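Local coordinates for putative cytoplasmic protein (Salmonella typhimurium, PDB 2GK3) that is of unknown function but forms hexamers and probably belongs to the class I glutamine amidotransferase-like family, at residues L46-K51 against F241-W246; D55-P60 against N76-I81; F68-D73 against K102-A107; A145-V150 against G213-G218. One frame throughout, in Å; residues are numbered along the deposited sequence. Where two conformers were deposited one is given.

Contact 1: residues L46-K51 against F241-W246; sequences LECLRK and FYTDLW
Cys48 meets Tyr242 and Thr243 in a buried, largely apolar helix-helix contact, where helix 43-51 packs across the start of helix 242-253. The short axes pass 9.5 Å apart and cross at -77°, close to perpendicular, which keeps the touching region small. Cys48 points at the second helix, and its SG reaches the rim of the Tyr242 ring, 4.0 Å from CD2 and near the ring plane, a sulfur-aromatic contact made at the edge. Its CB lies 3.5 Å from Thr243 OG1. In this glutamine amidotransferase-like fold the two helices come from near opposite ends of the chain and pack against each other beside the central strands. The next residue, Leu49, sends CD2 to Trp246 CB, one turn beyond Tyr242, at 3.9 Å, the side chains crossing at a slant. Trp246 turns its indole away from helix 43-51, with CG anti to the carbonyl carbon (chi1 -62°), and lays NE1 over one face of Tyr242. The Tyr242 hydroxyl is tied to Cys227 O, while Phe236 meets its ring edge-to-face.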
loop_
_atom_site.group_PDB
_atom_site.type_symbol
_atom_site.label_atom_id
_atom_site.label_comp_id
_atom_site.label_asym_id
_atom_site.label_seq_id
_atom_site.Cartn_x
_atom_site.Cartn_y
_atom_site.Cartn_z
ATOM N N LEU E 46 5.131 0.254 -30.819
ATOM C CA LEU E 46 5.141 1.639 -31.301
ATOM C C LEU E 46 6.308 1.921 -32.268
ATOM O O LEU E 46 6.154 2.691 -33.205
ATOM C CB LEU E 46 5.135 2.631 -30.120
ATOM C CG LEU E 46 3.929 2.575 -29.166
ATOM C CD1 LEU E 46 4.197 3.367 -27.902
ATOM C CD2 LEU E 46 2.638 3.039 -29.844
ATOM N N GLU E 47 7.447 1.279 -32.039
ATOM C CA GLU E 47 8.582 1.374 -32.935
ATOM C C GLU E 47 8.278 0.743 -34.290
ATOM O O GLU E 47 8.679 1.257 -35.326
ATOM C CB GLU E 47 9.815 0.736 -32.284
ATOM C CG GLU E 47 11.112 0.859 -33.061
ATOM C CD GLU E 47 11.385 2.266 -33.568
ATOM O OE1 GLU E 47 10.976 3.248 -32.903
ATOM O OE2 GLU E 47 12.010 2.387 -34.642
ATOM N N CYS E 48 7.552 -0.368 -34.275
ATOM C CA CYS E 48 7.176 -1.079 -35.501
ATOM C C CYS E 48 6.186 -0.287 -36.323
ATOM O O CYS E 48 6.270 -0.263 -37.554
ATOM C CB CYS E 48 6.563 -2.442 -35.177
ATOM S SG CYS E 48 7.669 -3.650 -34.465
ATOM N N LEU E 49 5.228 0.340 -35.650
ATOM C CA LEU E 49 4.249 1.179 -36.340
ATOM C C LEU E 49 4.912 2.413 -36.938
ATOM O O LEU E 49 4.532 2.849 -38.029
ATOM C CB LEU E 49 3.080 1.570 -35.415
ATOM C CG LEU E 49 2.342 0.383 -34.756
ATOM C CD1 LEU E 49 1.392 0.825 -33.640
ATOM C CD2 LEU E 49 1.616 -0.469 -35.794
ATOM N N ARG E 50 5.886 2.974 -36.217
ATOM C CA ARG E 50 6.688 4.102 -36.708
ATOM C C ARG E 50 7.376 3.731 -38.021
ATOM O O ARG E 50 7.241 4.442 -39.022
ATOM C CB ARG E 50 7.724 4.529 -35.662
ATOM C CG ARG E 50 8.472 5.838 -35.976
ATOM C CD ARG E 50 9.532 6.172 -34.905
ATOM N NE ARG E 50 10.570 5.145 -34.787
ATOM C CZ ARG E 50 10.723 4.314 -33.750
ATOM N NH1 ARG E 50 9.913 4.367 -32.695
ATOM N NH2 ARG E 50 11.702 3.419 -33.764
ATOM N N LYS E 51 8.078 2.597 -38.009
ATOM C CA LYS E 51 8.803 2.093 -39.182
ATOM C C LYS E 51 7.886 1.700 -40.333
ATOM O O LYS E 51 8.316 1.667 -41.489
ATOM C CB LYS E 51 9.672 0.882 -38.809
ATOM C CG LYS E 51 10.895 1.183 -37.972
ATOM C CD LYS E 51 12.002 0.181 -38.326
ATOM C CE LYS E 51 12.690 -0.440 -37.107
ATOM N NZ LYS E 51 13.159 0.581 -36.117
ATOM N N PHE E 241 5.656 -11.564 -39.086
ATOM C CA PHE E 241 4.426 -10.866 -39.467
ATOM C C PHE E 241 3.842 -9.997 -38.352
ATOM O O PHE E 241 2.709 -9.526 -38.450
ATOM C CB PHE E 241 3.400 -11.868 -40.010
ATOM C CG PHE E 241 3.888 -12.650 -41.213
ATOM C CD1 PHE E 241 3.989 -12.043 -42.465
ATOM C CD2 PHE E 241 4.243 -13.996 -41.092
ATOM C CE1 PHE E 241 4.440 -12.763 -43.580
ATOM C CE2 PHE E 241 4.687 -14.725 -42.200
ATOM C CZ PHE E 241 4.793 -14.106 -43.443
ATOM N N TYR E 242 4.619 -9.766 -37.300
ATOM C CA TYR E 242 4.154 -8.933 -36.196
ATOM C C TYR E 242 3.751 -7.552 -36.703
ATOM O O TYR E 242 2.642 -7.072 -36.419
ATOM C CB TYR E 242 5.235 -8.825 -35.134
ATOM C CG TYR E 242 4.868 -8.095 -33.862
ATOM C CD1 TYR E 242 4.197 -8.745 -32.813
ATOM C CD2 TYR E 242 5.255 -6.779 -33.670
ATOM C CE1 TYR E 242 3.896 -8.077 -31.621
ATOM C CE2 TYR E 242 4.955 -6.098 -32.485
ATOM C CZ TYR E 242 4.284 -6.741 -31.464
ATOM O OH TYR E 242 4.005 -6.035 -30.301
ATOM N N THR E 243 4.645 -6.934 -37.480
ATOM C CA THR E 243 4.452 -5.560 -37.935
ATOM C C THR E 243 3.269 -5.477 -38.858
ATOM O O THR E 243 2.410 -4.612 -38.681
ATOM C CB THR E 243 5.716 -4.974 -38.658
ATOM O OG1 THR E 243 6.793 -4.852 -37.719
ATOM C CG2 THR E 243 5.424 -3.605 -39.250
ATOM N N ASP E 244 3.233 -6.374 -39.843
ATOM C CA ASP E 244 2.167 -6.387 -40.850
ATOM C C ASP E 244 0.807 -6.630 -40.229
ATOM O O ASP E 244 -0.177 -6.071 -40.687
ATOM C CB ASP E 244 2.427 -7.447 -41.934
ATOM C CG ASP E 244 3.652 -7.138 -42.783
ATOM O OD1 ASP E 244 4.153 -5.979 -42.757
ATOM O OD2 ASP E 244 4.108 -8.067 -43.487
ATOM N N LEU E 245 0.766 -7.472 -39.197
ATOM C CA LEU E 245 -0.476 -7.757 -38.476
ATOM C C LEU E 245 -1.089 -6.457 -37.978
ATOM O O LEU E 245 -2.194 -6.108 -38.362
ATOM C CB LEU E 245 -0.235 -8.721 -37.301
ATOM C CG LEU E 245 -1.367 -8.968 -36.289
ATOM C CD1 LEU E 245 -2.675 -9.490 -36.932
ATOM C CD2 LEU E 245 -0.905 -9.924 -35.201
ATOM N N TRP E 246 -0.336 -5.730 -37.160
ATOM C CA TRP E 246 -0.835 -4.524 -36.522
ATOM C C TRP E 246 -1.063 -3.417 -37.527
ATOM O O TRP E 246 -2.056 -2.696 -37.442
ATOM C CB TRP E 246 0.124 -4.080 -35.418
ATOM C CG TRP E 246 0.248 -5.104 -34.346
ATOM C CD1 TRP E 246 1.342 -5.877 -34.067
ATOM C CD2 TRP E 246 -0.782 -5.513 -33.434
ATOM N NE1 TRP E 246 1.064 -6.734 -33.017
ATOM C CE2 TRP E 246 -0.232 -6.531 -32.611
ATOM C CE3 TRP E 246 -2.114 -5.114 -33.227
ATOM C CZ2 TRP E 246 -0.970 -7.153 -31.583
ATOM C CZ3 TRP E 246 -2.848 -5.730 -32.206
ATOM C CH2 TRP E 246 -2.265 -6.741 -31.400
#

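Contact 2: residues D55-P60 against N76-I81; sequences DIDYMP and NRYDVI
Tyr78 OH donates a very short hydrogen bond, 2.4 Å, to Asp57 OD2, a length that is doubtful at this resolution, and this one bond carries the contact. It ties strand 55-59, which runs parallel to strand 12-28 in this amidotransferase-like fold, to the loop that leads into strand 80-84. The backbones stay well apart: the nearest CA atoms, those of Asp57 and Tyr78, are 9.2 Å from each other, and the long tyrosine side chain bridges the gap. Its ring sits against Leu14 of strand 12-28, which lies between the two segments in strand order. Asp57 OD2 comes up near the plane of the Tyr78 ring, at its hydroxyl edge, while the carboxylate plane is turned 79° from the ring. Lys12 NZ forms a long, weak ion pair with the same OD2, and Arg77 NH1 stands 5.2 Å from it, so positive charge may help to stabilise the carboxylate. Arg77 CG lies over one face of the Tyr78 ring, toward its rim, 3.5 Å above the plane.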
loop_
_atom_site.group_PDB
_atom_site.type_symbol
_atom_site.label_atom_id
_atom_site.label_comp_id
_atom_site.label_asym_id
_atom_site.label_seq_id
_atom_site.Cartn_x
_atom_site.Cartn_y
_atom_site.Cartn_z
ATOM N N ASP E 55 1.840 7.504 -38.422
ATOM C CA ASP E 55 1.993 8.695 -37.604
ATOM C C ASP E 55 1.283 8.487 -36.249
ATOM O O ASP E 55 0.065 8.625 -36.153
ATOM C CB ASP E 55 1.417 9.898 -38.388
ATOM C CG ASP E 55 1.487 11.222 -37.627
ATOM O OD1 ASP E 55 2.152 11.320 -36.567
ATOM O OD2 ASP E 55 0.840 12.187 -38.109
ATOM N N ILE E 56 2.045 8.158 -35.205
ATOM C CA ILE E 56 1.464 7.835 -33.876
ATOM C C ILE E 56 1.523 8.986 -32.855
ATOM O O ILE E 56 2.568 9.612 -32.696
ATOM C CB ILE E 56 2.169 6.620 -33.224
ATOM C CG1 ILE E 56 1.971 5.335 -34.030
ATOM C CG2 ILE E 56 1.694 6.430 -31.779
ATOM C CD1 ILE E 56 0.776 4.488 -33.586
ATOM N N ASP E 57 0.406 9.263 -32.178
ATOM C CA ASP E 57 0.431 9.976 -30.907
ATOM C C ASP E 57 0.274 8.974 -29.765
ATOM O O ASP E 57 -0.678 8.194 -29.734
ATOM C CB ASP E 57 -0.690 11.006 -30.826
ATOM C CG ASP E 57 -0.423 12.229 -31.683
ATOM O OD1 ASP E 57 0.637 12.299 -32.351
ATOM O OD2 ASP E 57 -1.296 13.117 -31.706
ATOM N N TYR E 58 1.217 8.995 -28.839
ATOM C CA TYR E 58 1.161 8.122 -27.692
ATOM C C TYR E 58 0.588 8.841 -26.473
ATOM O O TYR E 58 1.074 9.900 -26.061
ATOM C CB TYR E 58 2.534 7.549 -27.364
ATOM C CG TYR E 58 2.491 6.574 -26.222
ATOM C CD1 TYR E 58 1.508 5.582 -26.166
ATOM C CD2 TYR E 58 3.431 6.621 -25.207
ATOM C CE1 TYR E 58 1.452 4.683 -25.116
ATOM C CE2 TYR E 58 3.391 5.708 -24.160
ATOM C CZ TYR E 58 2.389 4.744 -24.122
ATOM O OH TYR E 58 2.332 3.846 -23.078
HETATM N N MSE E 59 -0.454 8.248 -25.902
HETATM C CA MSE E 59 -1.089 8.804 -24.730
HETATM C C MSE E 59 -1.101 7.762 -23.616
HETATM O O MSE E 59 -2.003 6.918 -23.556
HETATM C CB MSE E 59 -2.495 9.284 -25.066
HETATM C CG MSE E 59 -3.178 10.013 -23.921
HETATM SE SE MSE E 59 -4.997 10.559 -24.333
HETATM C CE MSE E 59 -4.614 11.988 -25.606
ATOM N N PRO E 60 -0.086 7.811 -22.727
ATOM C CA PRO E 60 -0.077 6.907 -21.577
ATOM C C PRO E 60 -1.325 7.121 -20.719
ATOM O O PRO E 60 -1.930 8.192 -20.769
ATOM C CB PRO E 60 1.169 7.318 -20.800
ATOM C CG PRO E 60 2.002 8.142 -21.747
ATOM C CD PRO E 60 1.085 8.715 -22.759
ATOM N N ASN E 76 -11.330 13.720 -34.126
ATOM C CA ASN E 76 -11.637 13.501 -35.539
ATOM C C ASN E 76 -10.432 13.534 -36.465
ATOM O O ASN E 76 -10.515 13.076 -37.605
ATOM C CB ASN E 76 -12.721 14.479 -36.022
ATOM C CG ASN E 76 -14.128 14.072 -35.575
ATOM O OD1 ASN E 76 -14.342 12.947 -35.128
ATOM N ND2 ASN E 76 -15.087 14.994 -35.684
ATOM N N ARG E 77 -9.315 14.069 -35.974
ATOM C CA ARG E 77 -8.058 14.095 -36.725
ATOM C C ARG E 77 -7.459 12.697 -36.923
ATOM O O ARG E 77 -6.753 12.440 -37.903
ATOM C CB ARG E 77 -7.043 15.048 -36.066
ATOM C CG ARG E 77 -6.289 14.476 -34.875
ATOM C CD ARG E 77 -5.065 15.325 -34.471
ATOM N NE ARG E 77 -5.446 16.653 -33.973
ATOM C CZ ARG E 77 -5.672 16.953 -32.691
ATOM N NH1 ARG E 77 -5.549 16.024 -31.739
ATOM N NH2 ARG E 77 -6.017 18.200 -32.361
ATOM N N TYR E 78 -7.751 11.794 -35.989
ATOM C CA TYR E 78 -7.212 10.438 -36.028
ATOM C C TYR E 78 -8.010 9.517 -36.938
ATOM O O TYR E 78 -9.240 9.600 -36.994
ATOM C CB TYR E 78 -7.131 9.875 -34.616
ATOM C CG TYR E 78 -6.224 10.685 -33.727
ATOM C CD1 TYR E 78 -4.833 10.562 -33.827
ATOM C CD2 TYR E 78 -6.747 11.588 -32.782
ATOM C CE1 TYR E 78 -3.991 11.306 -33.012
ATOM C CE2 TYR E 78 -5.898 12.348 -31.958
ATOM C CZ TYR E 78 -4.532 12.199 -32.090
ATOM O OH TYR E 78 -3.675 12.916 -31.288
ATOM N N ASP E 79 -7.297 8.651 -37.659
ATOM C CA ASP E 79 -7.930 7.627 -38.478
ATOM C C ASP E 79 -8.361 6.389 -37.659
ATOM O O ASP E 79 -9.409 5.796 -37.946
ATOM C CB ASP E 79 -7.003 7.210 -39.618
ATOM C CG ASP E 79 -6.632 8.374 -40.530
ATOM O OD1 ASP E 79 -7.543 9.096 -40.963
ATOM O OD2 ASP E 79 -5.422 8.554 -40.812
ATOM N N VAL E 80 -7.532 6.011 -36.677
ATOM C CA VAL E 80 -7.815 4.958 -35.708
ATOM C C VAL E 80 -7.448 5.402 -34.273
ATOM O O VAL E 80 -6.499 6.169 -34.073
ATOM C CB VAL E 80 -7.043 3.629 -36.032
ATOM C CG1 VAL E 80 -7.529 2.482 -35.133
ATOM C CG2 VAL E 80 -7.172 3.268 -37.501
ATOM N N ILE E 81 -8.215 4.925 -33.287
ATOM C CA ILE E 81 -7.818 4.977 -31.882
ATOM C C ILE E 81 -7.559 3.552 -31.393
ATOM O O ILE E 81 -8.374 2.653 -31.615
ATOM C CB ILE E 81 -8.862 5.698 -31.012
ATOM C CG1 ILE E 81 -8.904 7.197 -31.378
ATOM C CG2 ILE E 81 -8.579 5.491 -29.496
ATOM C CD1 ILE E 81 -10.107 7.972 -30.840
#

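Contact 3: residues F68-D73 against K102-A107; sequences FPESID and KIKPNA
Glu70 and Lys104 cross at about a right angle, and where they meet Lys104 NZ donates to Glu70 OE2 at 2.9 Å, a salt bridge made through the anti lone pair of that oxygen. The glutamate is extended beyond CG; the lysine bends at chi2 (92°), which carries its ammonium back to the carboxylate. Glu70 also runs at right angles over Pro105, with Glu70 CD 3.7 Å from Pro105 CD. Two residues before Glu70, Phe68 points toward the other segment and sets CE2 3.6 Å from Ala107 CB, the methyl meeting the ring obliquely. Its own neighbour Pro69 places CD over one ring face. The contact joins two irregular connections of the amidotransferase-like fold, one leading into helix 72-75 and the other into helix 107-116, where Asn106 is the N-cap. Asn106 ND2 also bonds Glu163 OE2 of a second subunit, placing this loop at a hexamer interface. Glu96 pairs with the same Lys104 NZ, so two carboxylates share the ammonium, which probably helps a largely buried lysine remain charged.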
loop_
_atom_site.group_PDB
_atom_site.type_symbol
_atom_site.label_atom_id
_atom_site.label_comp_id
_atom_site.label_asym_id
_atom_site.label_seq_id
_atom_site.Cartn_x
_atom_site.Cartn_y
_atom_site.Cartn_z
ATOM N N PHE E 68 -7.177 14.210 -21.296
ATOM C CA PHE E 68 -7.933 13.615 -22.396
ATOM C C PHE E 68 -8.713 14.712 -23.141
ATOM O O PHE E 68 -9.326 15.562 -22.499
ATOM C CB PHE E 68 -8.874 12.489 -21.926
ATOM C CG PHE E 68 -9.478 11.738 -23.062
ATOM C CD1 PHE E 68 -8.770 10.725 -23.683
ATOM C CD2 PHE E 68 -10.698 12.121 -23.587
ATOM C CE1 PHE E 68 -9.309 10.059 -24.791
ATOM C CE2 PHE E 68 -11.239 11.475 -24.685
ATOM C CZ PHE E 68 -10.553 10.438 -25.286
ATOM N N PRO E 69 -8.666 14.711 -24.491
ATOM C CA PRO E 69 -9.358 15.732 -25.308
ATOM C C PRO E 69 -10.862 15.839 -25.030
ATOM O O PRO E 69 -11.585 14.838 -25.108
ATOM C CB PRO E 69 -9.125 15.254 -26.756
ATOM C CG PRO E 69 -7.928 14.411 -26.687
ATOM C CD PRO E 69 -7.911 13.766 -25.336
ATOM N N GLU E 70 -11.313 17.048 -24.695
ATOM C CA GLU E 70 -12.741 17.348 -24.543
ATOM C C GLU E 70 -13.502 17.490 -25.880
ATOM O O GLU E 70 -14.715 17.278 -25.934
ATOM C CB GLU E 70 -12.938 18.612 -23.699
ATOM C CG GLU E 70 -12.531 18.450 -22.248
ATOM C CD GLU E 70 -13.048 19.564 -21.355
ATOM O OE1 GLU E 70 -13.860 20.383 -21.822
ATOM O OE2 GLU E 70 -12.651 19.613 -20.174
ATOM N N SER E 71 -12.789 17.850 -26.942
ATOM C CA SER E 71 -13.411 18.144 -28.228
ATOM C C SER E 71 -13.434 16.922 -29.133
ATOM O O SER E 71 -12.426 16.244 -29.305
ATOM C CB SER E 71 -12.684 19.311 -28.923
ATOM O OG SER E 71 -12.802 19.249 -30.344
ATOM N N ILE E 72 -14.593 16.658 -29.730
ATOM C CA ILE E 72 -14.703 15.593 -30.723
ATOM C C ILE E 72 -13.905 15.936 -31.988
ATOM O O ILE E 72 -13.350 15.042 -32.628
ATOM C CB ILE E 72 -16.199 15.189 -31.014
ATOM C CG1 ILE E 72 -16.272 13.923 -31.879
ATOM C CG2 ILE E 72 -17.020 16.338 -31.628
ATOM C CD1 ILE E 72 -16.003 12.666 -31.121
ATOM N N ASP E 73 -13.825 17.231 -32.318
ATOM C CA ASP E 73 -13.076 17.714 -33.505
ATOM C C ASP E 73 -11.610 17.318 -33.393
ATOM O O ASP E 73 -10.945 17.060 -34.399
ATOM C CB ASP E 73 -13.145 19.248 -33.665
ATOM C CG ASP E 73 -14.572 19.800 -33.664
ATOM O OD1 ASP E 73 -15.532 19.016 -33.529
ATOM O OD2 ASP E 73 -14.723 21.041 -33.801
ATOM N N LYS E 102 -15.892 18.929 -10.994
ATOM C CA LYS E 102 -16.329 19.491 -12.279
ATOM C C LYS E 102 -17.204 18.516 -13.065
ATOM O O LYS E 102 -17.079 17.299 -12.929
ATOM C CB LYS E 102 -15.133 19.892 -13.149
ATOM C CG LYS E 102 -14.010 20.585 -12.394
ATOM C CD LYS E 102 -13.995 22.084 -12.655
ATOM C CE LYS E 102 -12.996 22.829 -11.750
ATOM N NZ LYS E 102 -11.600 22.299 -11.866
ATOM N N ILE E 103 -18.096 19.070 -13.878
ATOM C CA ILE E 103 -18.780 18.323 -14.922
ATOM C C ILE E 103 -17.854 18.388 -16.124
ATOM O O ILE E 103 -17.153 19.368 -16.322
ATOM C CB ILE E 103 -20.133 18.942 -15.277
ATOM C CG1 ILE E 103 -21.110 18.787 -14.117
ATOM C CG2 ILE E 103 -20.716 18.282 -16.507
ATOM C CD1 ILE E 103 -20.833 19.722 -12.940
ATOM N N LYS E 104 -17.861 17.350 -16.933
ATOM C CA LYS E 104 -16.785 17.124 -17.863
ATOM C C LYS E 104 -17.375 16.232 -18.959
ATOM O O LYS E 104 -18.232 15.400 -18.671
ATOM C CB LYS E 104 -15.668 16.411 -17.068
ATOM C CG LYS E 104 -14.379 16.093 -17.775
ATOM C CD LYS E 104 -13.327 17.200 -17.611
ATOM C CE LYS E 104 -12.013 16.696 -18.185
ATOM N NZ LYS E 104 -11.077 17.753 -18.671
ATOM N N PRO E 105 -16.940 16.401 -20.220
ATOM C CA PRO E 105 -17.512 15.515 -21.238
ATOM C C PRO E 105 -17.054 14.065 -21.045
ATOM O O PRO E 105 -15.943 13.823 -20.578
ATOM C CB PRO E 105 -16.981 16.091 -22.563
ATOM C CG PRO E 105 -16.389 17.420 -22.210
ATOM C CD PRO E 105 -15.931 17.306 -20.793
ATOM N N ASN E 106 -17.927 13.121 -21.390
ATOM C CA ASN E 106 -17.691 11.693 -21.185
ATOM C C ASN E 106 -16.770 11.121 -22.265
ATOM O O ASN E 106 -17.131 11.077 -23.442
ATOM C CB ASN E 106 -19.038 10.972 -21.148
ATOM C CG ASN E 106 -18.926 9.510 -20.755
ATOM O OD1 ASN E 106 -18.061 8.783 -21.245
ATOM N ND2 ASN E 106 -19.822 9.068 -19.889
ATOM N N ALA E 107 -15.571 10.687 -21.863
ATOM C CA ALA E 107 -14.516 10.301 -22.832
ATOM C C ALA E 107 -14.950 9.120 -23.680
ATOM O O ALA E 107 -14.582 8.991 -24.852
ATOM C CB ALA E 107 -13.214 10.004 -22.125
#

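Contact 4: residues A145-V150 against G213-G218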
loop_
_atom_site.group_PDB
_atom_site.type_symbol
_atom_site.label_atom_id
_atom_site.label_comp_id
_atom_site.label_asym_id
_atom_site.label_seq_id
_atom_site.Cartn_x
_atom_site.Cartn_y
_atom_site.Cartn_z
ATOM N N ALA E 145 -19.294 -0.844 -24.636
ATOM C CA ALA E 145 -19.610 -2.247 -24.949
ATOM C C ALA E 145 -20.340 -2.401 -26.311
ATOM O O ALA E 145 -19.955 -3.227 -27.133
ATOM C CB ALA E 145 -20.397 -2.907 -23.790
ATOM N N GLU E 146 -21.350 -1.570 -26.567
ATOM C CA GLU E 146 -22.098 -1.634 -27.842
ATOM C C GLU E 146 -21.285 -1.300 -29.083
ATOM O O GLU E 146 -21.713 -1.610 -30.198
ATOM C CB GLU E 146 -23.328 -0.714 -27.817
ATOM C CG GLU E 146 -24.462 -1.213 -26.948
ATOM C CD GLU E 146 -25.155 -2.446 -27.511
ATOM O OE1 GLU E 146 -24.999 -2.730 -28.715
ATOM O OE2 GLU E 146 -25.859 -3.132 -26.742
ATOM N N VAL E 147 -20.139 -0.647 -28.904
ATOM C CA VAL E 147 -19.295 -0.275 -30.042
ATOM C C VAL E 147 -18.428 -1.464 -30.470
ATOM O O VAL E 147 -18.089 -1.589 -31.650
ATOM C CB VAL E 147 -18.428 1.006 -29.762
ATOM C CG1 VAL E 147 -17.489 1.316 -30.921
ATOM C CG2 VAL E 147 -19.314 2.217 -29.484
ATOM N N LEU E 148 -18.094 -2.346 -29.533
ATOM C CA LEU E 148 -17.109 -3.411 -29.825
ATOM C C LEU E 148 -17.747 -4.583 -30.565
ATOM O O LEU E 148 -18.931 -4.855 -30.374
ATOM C CB LEU E 148 -16.387 -3.881 -28.543
ATOM C CG LEU E 148 -15.751 -2.764 -27.693
ATOM C CD1 LEU E 148 -15.248 -3.337 -26.382
ATOM C CD2 LEU E 148 -14.630 -1.962 -28.429
ATOM N N PRO E 149 -16.975 -5.266 -31.438
ATOM C CA PRO E 149 -17.561 -6.371 -32.196
ATOM C C PRO E 149 -17.572 -7.711 -31.434
ATOM O O PRO E 149 -17.735 -8.778 -32.041
ATOM C CB PRO E 149 -16.657 -6.445 -33.424
ATOM C CG PRO E 149 -15.336 -6.058 -32.915
ATOM C CD PRO E 149 -15.569 -5.045 -31.819
ATOM N N VAL E 150 -17.374 -7.650 -30.120
ATOM C CA VAL E 150 -17.441 -8.836 -29.256
ATOM C C VAL E 150 -18.366 -8.579 -28.064
ATOM O O VAL E 150 -18.635 -7.426 -27.698
ATOM C CB VAL E 150 -16.030 -9.303 -28.759
ATOM C CG1 VAL E 150 -15.132 -9.675 -29.930
ATOM C CG2 VAL E 150 -15.353 -8.251 -27.841
ATOM N N GLY E 213 -15.399 -5.668 -37.019
ATOM C CA GLY E 213 -16.794 -5.295 -37.177
ATOM C C GLY E 213 -16.994 -3.885 -37.672
ATOM O O GLY E 213 -16.053 -3.236 -38.142
ATOM N N GLU E 214 -18.228 -3.411 -37.566
ATOM C CA GLU E 214 -18.549 -2.051 -37.942
ATOM C C GLU E 214 -19.467 -1.479 -36.897
ATOM O O GLU E 214 -20.138 -2.219 -36.170
ATOM C CB GLU E 214 -19.191 -2.008 -39.324
ATOM C CG GLU E 214 -18.380 -2.786 -40.366
ATOM C CD GLU E 214 -18.848 -2.581 -41.792
ATOM O OE1 GLU E 214 -19.536 -1.572 -42.055
ATOM O OE2 GLU E 214 -18.502 -3.429 -42.657
ATOM N N TYR E 215 -19.463 -0.160 -36.796
ATOM C CA TYR E 215 -20.349 0.551 -35.908
ATOM C C TYR E 215 -20.713 1.893 -36.530
ATOM O O TYR E 215 -19.931 2.868 -36.448
ATOM C CB TYR E 215 -19.702 0.754 -34.535
ATOM C CG TYR E 215 -20.647 1.396 -33.553
ATOM C CD1 TYR E 215 -21.688 0.668 -32.992
ATOM C CD2 TYR E 215 -20.523 2.729 -33.214
ATOM C CE1 TYR E 215 -22.571 1.249 -32.110
ATOM C CE2 TYR E 215 -21.392 3.313 -32.331
ATOM C CZ TYR E 215 -22.417 2.570 -31.791
ATOM O OH TYR E 215 -23.279 3.150 -30.916
ATOM N N GLN E 216 -21.920 1.947 -37.100
ATOM C CA GLN E 216 -22.370 3.063 -37.948
ATOM C C GLN E 216 -21.304 3.323 -39.032
ATOM O O GLN E 216 -20.946 2.383 -39.732
ATOM C CB GLN E 216 -22.811 4.288 -37.110
ATOM C CG GLN E 216 -24.155 4.039 -36.321
ATOM C CD GLN E 216 -24.679 5.266 -35.516
ATOM O OE1 GLN E 216 -24.444 6.429 -35.890
ATOM N NE2 GLN E 216 -25.398 5.000 -34.416
ATOM N N GLN E 217 -20.775 4.541 -39.168
ATOM C CA GLN E 217 -19.746 4.808 -40.204
ATOM C C GLN E 217 -18.359 4.182 -39.928
ATOM O O GLN E 217 -17.603 3.901 -40.856
ATOM C CB GLN E 217 -19.599 6.321 -40.480
ATOM C CG GLN E 217 -20.816 6.966 -41.160
ATOM C CD GLN E 217 -20.757 8.498 -41.186
ATOM O OE1 GLN E 217 -21.742 9.169 -40.880
ATOM N NE2 GLN E 217 -19.601 9.056 -41.548
ATOM N N GLY E 218 -18.033 3.966 -38.660
ATOM C CA GLY E 218 -16.701 3.490 -38.286
ATOM C C GLY E 218 -16.490 1.989 -38.327
ATOM O O GLY E 218 -17.421 1.216 -38.507
HETATM O O HOH W 1 -18.367 -2.967 -33.927
#
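Val147 lays its CG2 methyl over one face of the Tyr215 ring, 3.9 Å from the centroid and 18° off the ring normal, a CH-pi contact. The methyl is shifted toward the rim, with CE2 of Tyr215 its closest ring atom, and the two side chains cross at about a right angle. Val147 CG1 extends the overlap toward the CB end of the ring, 4.1 Å from Tyr215 CD2. The tyrosine reaches this spot with CG anti to its own N (chi1 -175°), pointing from the strand toward segment 145-150. Toward the CE1 edge, on the same side of the ring plane, the Glu146 carbonyl O approaches obliquely, 3.5 Å from Tyr215 CE1. Tyr215 closes strand 207-215 and opens a type II' beta turn to Gly218, which makes this the hairpin joining strand 207-215 to strand 218-223. The loop before strand 150-151 packs against that hairpin, with Lys112 of helix 107-116 touching both Val147 and Tyr215. Further along, Pro149 CB rests 3.9 Å from Gly213 N, the proline ring packing on the Gly213 backbone, which has no side chain to intervene. No direct hydrogen bond joins the segments. Instead, one water donates to both Val147 O, at 2.7 Å, and Glu214 O, at 3.0 Å. Apolar overlap thus holds the side chains together, while the water satisfies two carbonyls that have no donor to offer each other.

Contacts 1 and 2 adjoin, their centres about 15 Å apart: helix 43-51 is followed, after a short connection, by strand 55-59, and Leu49 packs on Ile56. Contact 2 in turn meets contact 3, centres about 16 Å apart, where selenomethionine Met59 touches Phe68 and Pro69; along the chain these two alternate their segments. Contact 4 touches none of the others, and its centre lies about 18 Å from that of contact 2, although both reach strands of the same network. Contact 1 spans the longest stretch of sequence, bringing the last helix, 242-253, back to the early helix 43-51, and the other three close within that span. Contact 3 lies beside a neighbouring subunit.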